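Local coordinates for protein of unknown function (DUF1255) (PDB 3EO6) that is of unknown function but belongs to a cupin-clan family and probably acts as a pyrimidine/purine nucleoside phosphorylase, at residues 54-60 / 82-88. Sequence-based numbering, arbitrary orientation.
Sequences VAETIRV and DSMVIPA
Ile58 meets Ile86 and Met84 mainly through one methyl, CG2, and the three show how an edge strand of a cupin-type beta fold is packed against the interior. Met84 is present as selenomethionine. With CG1 of Ile58 anti to the backbone N (chi1 -170°), its CG2 branch sits between N and the carbonyl carbon and faces the neighbouring strand, where it lies 3.7 Å from Met84 CG and 3.8 Å from Ile86 CD1. Ile58 and Met84 run alongside each other, pointing the same way, while Ile86 CD1 meets the same methyl roughly at right angles to Met84 CG, with CG1 close behind. Tyr102 of strand 99-105 packs on Ile58, and this face is turned toward the second sheet, where Tyr67 of strand 64-68 touches Met84 and Ile86. Cutting Ile86 back to an alanine would remove CG1 and CD1, and is likely to open a gap between Ile58 CG2 and Tyr67.

On the opposite face, Thr57 and Val85 cross obliquely, with Val85 CG2 near Thr57 OG1, and Val85 CG1 lies 3.9 Å from Ala55 CB.

Between the faces, antiparallel strands 56-60 and 83-86 are joined by backbone bonds. Glu56 and Ile86 form a hydrogen-bonded pair, as do Ile58 and Met84, and Val60 N continues the pattern to Asp82 O. The bond from Ile86 N to Glu56 O is nearly straight (172°), whereas the return bond from Glu56 N to Ile86 O is longer, at 3.2 Å. Beyond the Glu56 and Ile86 pair the backbones stay close, Ala88 CB resting against the backbone of Val54, and a water bridges Val54 O (2.9 Å) and Ile86 O (2.8 Å).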
loop_
_atom_site.group_PDB
_atom_site.type_symbol
_atom_site.label_atom_id
_atom_site.label_comp_id
_atom_site.label_asym_id
_atom_site.label_seq_id
_atom_site.Cartn_x
_atom_site.Cartn_y
_atom_site.Cartn_z
ATOM N N VAL A 54 -13.728 1.665 -18.177
ATOM C CA VAL A 54 -14.480 0.435 -17.944
ATOM C C VAL A 54 -15.106 0.518 -16.564
ATOM O O VAL A 54 -14.561 1.134 -15.629
ATOM C CB VAL A 54 -13.584 -0.800 -18.063
ATOM C CG1 VAL A 54 -13.066 -0.925 -19.489
ATOM C CG2 VAL A 54 -12.429 -0.712 -17.027
ATOM N N ALA A 55 -16.238 -0.135 -16.396
ATOM C CA ALA A 55 -16.875 -0.244 -15.100
ATOM C C ALA A 55 -15.923 -1.001 -14.177
ATOM O O ALA A 55 -15.272 -1.979 -14.587
ATOM C CB ALA A 55 -18.172 -0.978 -15.205
ATOM N N GLU A 56 -15.846 -0.566 -12.937
ATOM C CA GLU A 56 -15.022 -1.218 -11.926
ATOM C C GLU A 56 -15.825 -1.399 -10.664
ATOM O O GLU A 56 -16.610 -0.522 -10.284
ATOM C CB GLU A 56 -13.764 -0.393 -11.627
ATOM C CG GLU A 56 -12.852 -0.340 -12.836
ATOM C CD GLU A 56 -11.652 0.568 -12.683
ATOM O OE1 GLU A 56 -11.714 1.610 -12.020
ATOM O OE2 GLU A 56 -10.629 0.231 -13.311
ATOM N N THR A 57 -15.609 -2.520 -10.016
ATOM C CA THR A 57 -16.184 -2.764 -8.725
ATOM C C THR A 57 -15.241 -2.225 -7.655
ATOM O O THR A 57 -14.071 -2.649 -7.594
ATOM C CB THR A 57 -16.451 -4.241 -8.495
ATOM O OG1 THR A 57 -17.438 -4.642 -9.429
ATOM C CG2 THR A 57 -16.921 -4.543 -7.094
ATOM N N ILE A 58 -15.746 -1.335 -6.815
ATOM C CA ILE A 58 -15.010 -0.867 -5.650
ATOM C C ILE A 58 -15.505 -1.660 -4.442
ATOM O O ILE A 58 -16.706 -1.834 -4.261
ATOM C CB ILE A 58 -15.146 0.641 -5.429
ATOM C CG1 ILE A 58 -14.179 1.124 -4.353
ATOM C CG2 ILE A 58 -16.565 1.128 -5.159
ATOM C CD1 ILE A 58 -14.019 2.622 -4.245
ATOM N N ARG A 59 -14.564 -2.078 -3.604
ATOM C CA ARG A 59 -14.877 -2.714 -2.343
ATOM C C ARG A 59 -14.019 -2.020 -1.318
ATOM O O ARG A 59 -12.792 -2.161 -1.314
ATOM C CB ARG A 59 -14.593 -4.188 -2.375
ATOM C CG ARG A 59 -14.634 -4.754 -1.006
ATOM C CD ARG A 59 -14.331 -6.224 -0.994
ATOM N NE ARG A 59 -14.201 -6.711 0.385
ATOM C CZ ARG A 59 -13.707 -7.876 0.717
ATOM N NH1 ARG A 59 -13.291 -8.679 -0.217
ATOM N NH2 ARG A 59 -13.601 -8.214 1.989
ATOM N N VAL A 60 -14.674 -1.230 -0.471
ATOM C CA VAL A 60 -13.962 -0.457 0.530
ATOM C C VAL A 60 -13.573 -1.364 1.673
ATOM O O VAL A 60 -14.418 -2.062 2.229
ATOM C CB VAL A 60 -14.782 0.735 1.020
ATOM C CG1 VAL A 60 -14.067 1.502 2.113
ATOM C CG2 VAL A 60 -15.121 1.647 -0.196
ATOM N N ASP A 82 -18.475 -1.606 2.195
ATOM C CA ASP A 82 -19.352 -1.199 1.102
ATOM C C ASP A 82 -18.742 -1.564 -0.260
ATOM O O ASP A 82 -17.541 -1.366 -0.491
ATOM C CB ASP A 82 -19.602 0.322 1.153
ATOM C CG ASP A 82 -20.448 0.801 2.380
ATOM O OD1 ASP A 82 -21.044 -0.032 3.074
ATOM O OD2 ASP A 82 -20.363 1.980 2.659
ATOM N N SER A 83 -19.528 -2.220 -1.146
ATOM C CA SER A 83 -19.154 -2.478 -2.562
ATOM C C SER A 83 -20.194 -1.943 -3.558
ATOM O O SER A 83 -21.416 -2.090 -3.323
ATOM C CB SER A 83 -19.034 -3.944 -2.859
ATOM O OG SER A 83 -18.019 -4.449 -2.078
HETATM N N MSE A 84 -19.746 -1.391 -4.680
HETATM C CA MSE A 84 -20.634 -1.001 -5.750
HETATM C C MSE A 84 -19.877 -1.066 -7.057
HETATM O O MSE A 84 -18.647 -0.991 -7.099
HETATM C CB MSE A 84 -21.188 0.426 -5.554
HETATM C CG MSE A 84 -20.175 1.506 -5.656
HETATM SE SE MSE A 84 -20.834 3.305 -5.393
HETATM C CE MSE A 84 -21.704 3.491 -7.058
ATOM N N VAL A 85 -20.618 -1.117 -8.167
ATOM C CA VAL A 85 -20.068 -0.872 -9.492
ATOM C C VAL A 85 -20.009 0.620 -9.729
ATOM O O VAL A 85 -21.016 1.320 -9.611
ATOM C CB VAL A 85 -20.901 -1.532 -10.585
ATOM C CG1 VAL A 85 -20.289 -1.193 -11.948
ATOM C CG2 VAL A 85 -20.934 -3.065 -10.397
ATOM N N ILE A 86 -18.830 1.113 -10.104
ATOM C CA ILE A 86 -18.652 2.485 -10.542
ATOM C C ILE A 86 -18.731 2.465 -12.068
ATOM O O ILE A 86 -17.864 1.871 -12.719
ATOM C CB ILE A 86 -17.304 3.081 -10.076
ATOM C CG1 ILE A 86 -17.227 3.053 -8.560
ATOM C CG2 ILE A 86 -17.184 4.488 -10.646
ATOM C CD1 ILE A 86 -15.904 3.564 -7.991
ATOM N N PRO A 87 -19.715 3.122 -12.673
ATOM C CA PRO A 87 -19.805 3.117 -14.132
ATOM C C PRO A 87 -18.601 3.777 -14.830
ATOM O O PRO A 87 -18.001 4.714 -14.287
ATOM C CB PRO A 87 -21.118 3.885 -14.422
ATOM C CG PRO A 87 -21.936 3.610 -13.132
ATOM C CD PRO A 87 -20.918 3.730 -12.059
ATOM N N ALA A 88 -18.324 3.272 -16.002
ATOM C CA ALA A 88 -17.342 3.878 -16.876
ATOM C C ALA A 88 -17.814 5.212 -17.439
ATOM O O ALA A 88 -19.023 5.502 -17.504
ATOM C CB ALA A 88 -17.100 2.975 -18.078
HETATM O O HOH W 1 -15.443 2.918 -13.532
#